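Local coordinates for protein aryl esterase (Mycobacterium smegmatis, PDB 2Q0Q) that hydrolyses aryl esters and transfers acyl groups to alcohols in aqueous conditions, as an oligomeric member of the SGNH (GDSL-like) hydrolase family, at residues A71-L74 / P75-A79; M111-L114 / V115-L119. All coordinates share one frame; numbering follows the deposited sequence.

Contact 1: A71-L74 / P75-A79; sequences ASYL and PSCLA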
loop_
_atom_site.group_PDB
_atom_site.type_symbol
_atom_site.label_atom_id
_atom_site.label_comp_id
_atom_site.label_asym_id
_atom_site.label_seq_id
_atom_site.Cartn_x
_atom_site.Cartn_y
_atom_site.Cartn_z
ATOM N N ALA G 71 -12.988 -1.345 14.819
ATOM C CA ALA G 71 -13.682 -1.676 13.560
ATOM C C ALA G 71 -12.969 -2.754 12.757
ATOM O O ALA G 71 -13.575 -3.353 11.873
ATOM C CB ALA G 71 -13.837 -0.437 12.700
ATOM N N SER G 72 -11.702 -2.984 13.065
ATOM C CA SER G 72 -10.954 -4.036 12.354
ATOM C C SER G 72 -11.424 -5.397 12.834
ATOM O O SER G 72 -11.364 -6.377 12.087
ATOM C CB SER G 72 -9.438 -3.926 12.596
ATOM O OG SER G 72 -8.893 -2.789 11.958
ATOM N N TYR G 73 -11.865 -5.450 14.081
ATOM C CA TYR G 73 -12.158 -6.688 14.777
ATOM C C TYR G 73 -13.658 -6.996 14.785
ATOM O O TYR G 73 -14.070 -8.155 14.728
ATOM C CB TYR G 73 -11.617 -6.533 16.184
ATOM C CG TYR G 73 -11.634 -7.713 17.123
ATOM C CD1 TYR G 73 -12.726 -7.973 17.925
ATOM C CD2 TYR G 73 -10.496 -8.488 17.313
ATOM C CE1 TYR G 73 -12.725 -9.021 18.843
ATOM C CE2 TYR G 73 -10.480 -9.543 18.222
ATOM C CZ TYR G 73 -11.595 -9.799 18.996
ATOM O OH TYR G 73 -11.590 -10.823 19.927
ATOM N N LEU G 74 -14.492 -5.959 14.868
ATOM C CA LEU G 74 -15.893 -6.202 15.187
ATOM C C LEU G 74 -16.635 -7.119 14.193
ATOM O O LEU G 74 -17.348 -8.009 14.617
ATOM C CB LEU G 74 -16.663 -4.889 15.385
ATOM C CG LEU G 74 -18.147 -5.025 15.740
ATOM C CD1 LEU G 74 -18.337 -5.814 17.017
ATOM C CD2 LEU G 74 -18.785 -3.631 15.866
ATOM N N PRO G 75 -16.484 -6.902 12.875
ATOM C CA PRO G 75 -17.221 -7.778 11.938
ATOM C C PRO G 75 -16.901 -9.249 12.119
ATOM O O PRO G 75 -17.795 -10.098 12.051
ATOM C CB PRO G 75 -16.758 -7.280 10.570
ATOM C CG PRO G 75 -16.345 -5.829 10.833
ATOM C CD PRO G 75 -15.682 -5.898 12.156
ATOM N N SER G 76 -15.627 -9.558 12.337
ATOM C CA SER G 76 -15.214 -10.936 12.638
ATOM C C SER G 76 -15.818 -11.436 13.944
ATOM O O SER G 76 -16.271 -12.579 14.054
ATOM C CB SER G 76 -13.700 -11.034 12.717
ATOM O OG SER G 76 -13.111 -10.811 11.454
ATOM N N CYS G 77 -15.852 -10.554 14.931
ATOM C CA CYS G 77 -16.396 -10.874 16.249
ATOM C C CYS G 77 -17.911 -11.166 16.157
ATOM O O CYS G 77 -18.391 -12.158 16.704
ATOM C CB CYS G 77 -16.085 -9.720 17.207
ATOM S SG CYS G 77 -16.513 -9.925 18.930
ATOM N N LEU G 78 -18.650 -10.334 15.417
ATOM C CA LEU G 78 -20.086 -10.530 15.236
ATOM C C LEU G 78 -20.396 -11.888 14.613
ATOM O O LEU G 78 -21.303 -12.593 15.042
ATOM C CB LEU G 78 -20.681 -9.402 14.369
ATOM C CG LEU G 78 -20.805 -8.002 15.000
ATOM C CD1 LEU G 78 -21.089 -6.947 13.924
ATOM C CD2 LEU G 78 -21.869 -7.973 16.093
ATOM N N ALA G 79 -19.608 -12.253 13.609
ATOM C CA ALA G 79 -19.869 -13.499 12.880
ATOM C C ALA G 79 -19.498 -14.746 13.711
ATOM O O ALA G 79 -20.051 -15.823 13.506
ATOM C CB ALA G 79 -19.125 -13.499 11.558
HETATM O O HOH W 1 -13.331 -8.047 11.048
#

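Contact 2: M111-L114 / V115-L119; sequences MSVL and VTQVL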
loop_
_atom_site.group_PDB
_atom_site.type_symbol
_atom_site.label_atom_id
_atom_site.label_comp_id
_atom_site.label_asym_id
_atom_site.label_seq_id
_atom_site.Cartn_x
_atom_site.Cartn_y
_atom_site.Cartn_z
HETATM N N MSE G 111 -17.564 5.588 15.770
HETATM C CA MSE G 111 -18.713 4.875 16.329
HETATM C C MSE G 111 -19.757 4.526 15.265
HETATM O O MSE G 111 -20.303 3.430 15.291
HETATM C CB MSE G 111 -19.349 5.692 17.477
HETATM C CG MSE G 111 -20.627 5.061 18.075
HETATM SE SE MSE G 111 -20.358 3.240 18.853
HETATM C CE MSE G 111 -19.587 3.786 20.606
ATOM N N SER G 112 -20.023 5.436 14.322
ATOM C CA SER G 112 -20.998 5.163 13.233
ATOM C C SER G 112 -20.597 3.964 12.349
ATOM O O SER G 112 -21.449 3.203 11.914
ATOM C CB SER G 112 -21.225 6.403 12.348
ATOM O OG SER G 112 -20.221 6.574 11.334
ATOM N N VAL G 113 -19.301 3.820 12.104
ATOM C CA VAL G 113 -18.769 2.636 11.432
ATOM C C VAL G 113 -19.119 1.349 12.204
ATOM O O VAL G 113 -19.574 0.377 11.609
ATOM C CB VAL G 113 -17.234 2.762 11.230
ATOM C CG1 VAL G 113 -16.630 1.448 10.741
ATOM C CG2 VAL G 113 -16.907 3.889 10.248
ATOM N N LEU G 114 -18.898 1.343 13.513
ATOM C CA LEU G 114 -19.209 0.172 14.340
ATOM C C LEU G 114 -20.726 -0.157 14.336
ATOM O O LEU G 114 -21.132 -1.326 14.176
ATOM C CB LEU G 114 -18.688 0.391 15.772
ATOM C CG LEU G 114 -17.166 0.593 15.928
ATOM C CD1 LEU G 114 -16.780 0.845 17.363
ATOM C CD2 LEU G 114 -16.405 -0.590 15.431
ATOM N N VAL G 115 -21.564 0.867 14.476
ATOM C CA VAL G 115 -23.007 0.664 14.382
ATOM C C VAL G 115 -23.393 0.075 13.056
ATOM O O VAL G 115 -24.127 -0.898 12.999
ATOM C CB VAL G 115 -23.790 1.982 14.600
ATOM C CG1 VAL G 115 -25.312 1.767 14.430
ATOM C CG2 VAL G 115 -23.499 2.547 15.984
ATOM N N THR G 116 -22.849 0.632 11.995
ATOM C CA THR G 116 -23.140 0.129 10.647
ATOM C C THR G 116 -22.730 -1.337 10.483
ATOM O O THR G 116 -23.488 -2.140 9.894
ATOM C CB THR G 116 -22.472 1.022 9.574
ATOM O OG1 THR G 116 -23.003 2.347 9.671
ATOM C CG2 THR G 116 -22.749 0.512 8.182
ATOM N N GLN G 117 -21.568 -1.688 11.033
ATOM C CA GLN G 117 -21.124 -3.108 11.078
ATOM C C GLN G 117 -22.128 -4.024 11.822
ATOM O O GLN G 117 -22.374 -5.173 11.408
ATOM C CB GLN G 117 -19.732 -3.219 11.701
ATOM C CG GLN G 117 -18.596 -2.623 10.882
ATOM C CD GLN G 117 -17.246 -2.655 11.589
ATOM O OE1 GLN G 117 -17.165 -2.812 12.808
ATOM N NE2 GLN G 117 -16.158 -2.525 10.800
ATOM N N VAL G 118 -22.741 -3.539 12.901
ATOM C CA VAL G 118 -23.779 -4.356 13.550
ATOM C C VAL G 118 -25.059 -4.460 12.684
ATOM O O VAL G 118 -25.634 -5.546 12.518
ATOM C CB VAL G 118 -24.150 -3.851 14.952
ATOM C CG1 VAL G 118 -25.273 -4.700 15.509
ATOM C CG2 VAL G 118 -22.903 -3.896 15.866
ATOM N N LEU G 119 -25.517 -3.328 12.154
ATOM C CA LEU G 119 -26.771 -3.291 11.395
ATOM C C LEU G 119 -26.724 -4.132 10.122
ATOM O O LEU G 119 -27.756 -4.642 9.676
ATOM C CB LEU G 119 -27.139 -1.856 11.044
ATOM C CG LEU G 119 -27.428 -0.975 12.260
ATOM C CD1 LEU G 119 -27.651 0.468 11.785
ATOM C CD2 LEU G 119 -28.627 -1.470 13.112
#

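Contact 1: A71-L74 / P75-A79
Tyr73 and Cys77, one turn apart on helix 70-81, share the same first torsion: with chi1 at -173° and -174°, the ring and the sulfur both swing opposite the backbone N of their residues and lie beside the carbonyl carbon. The phenol ring thereby leans along the helix toward Cys77, whose CB lies 3.8 Å from Tyr73 CE1, while SG sits 5.1 Å from the ring centroid in an oblique sulfur-aromatic contact. A small, polarisable thiol suits this place, because Tyr73 of the second subunit packs against Cys77 and stacks on the ring of Tyr73, whose hydroxyl bonds to Glu51 and whose pi system meets Arg56 in a cation-pi contact.

Leu74 and Leu78 pair on another side of the helix, where CD1 of Leu74 comes within 3.9 Å of Leu78 CG. Branched aliphatic chains belong here, since Phe8 and Leu6 of strand 3-9 lie beneath them.

Pro75 interrupts the backbone bonding. Having no N-H, it cannot bond to the carbonyl of Ala71, and its CD instead sits 3.3 Å from Ala71 O; the helix kinks here. Water 1 bridges the disturbed turn, donating to Ser72 O and to Ser76 OG at 2.8 Å each, and Ser76 OG also bonds to Arg67 O of the second subunit. Regular bonding resumes with Cys77 N to Tyr73 O at 3.0 Å and with Leu78 N to Leu74 O at 2.8 Å. The chemistry thus implies a divided helix: leucines facing the sheet, an aromatic-thiol patch at the subunit interface, and a proline kink whose disturbed turn is bridged by water.

Contact 2: M111-L114 / V115-L119
Thr116 meets Ser112 through two donors on one oxygen: its backbone N and its OG1 each lie 2.9 Å from Ser112 O. They approach from opposite faces of the carbonyl plane, with OG1 tilted 31° out of it. The torsion of Thr116 (chi1 -62°) turns the hydroxyl back beside its own N, and it is satisfied inside the helix, as threonine and serine hydroxyls often are in helices of any fold; Ser112 OG likewise bonds to Leu109 O.

Gln117 supplies the next contact. Its CG rests 3.2 Å from Val113 O, the same oxygen that accepts Gln117 N at 2.9 Å, and the extended chain runs back alongside Val113 and Leu114, crossing both at a slant. OE1 lies 3.5 Å from Leu114 CD2 and is buried with no polar partner in the model. NE2, 4.0 Å from Val113 CG1, is hydrogen-bonded to Ala71 O of helix 70-81, which probably fixes the turn of the amide.

Val115 puts CG2 3.4 Å from Met111 O and 4.3 Å from the SE of Met111, modelled as selenomethionine. The long flexible chain and the compact branched one fill the side toward strand 133-138, against Val134 and Val136, while helix 164-175 adds Tyr168 near Met111 and Met175 near Val115. This apolar face turned to a strand fits a helix layered on a parallel sheet, as in the three-layer alpha/beta/alpha fold of SGNH hydrolases.

Both contacts are mostly buried stretches within one helix, on neighbouring helices 70-81 and 104-119, with centres 10 Å apart. Each has five buried residues among the eight that touch; Ser72 of contact 1 is exposed, whereas contact 2 has no exposed residue among those touching. Gln117 of contact 2 joins them: the hydrogen bond from its NE2 to Ala71 O spans 2.9 Å, and its OE1 packs 3.3 Å from Leu74 CB. Their chemistry diverges with their surroundings. The 71-79 segment is interrupted by proline, hydrated, and aromatic where it meets another subunit; the 111-119 segment keeps its backbone bonds and combines aliphatic packing with hydroxyl-to-carbonyl bonding.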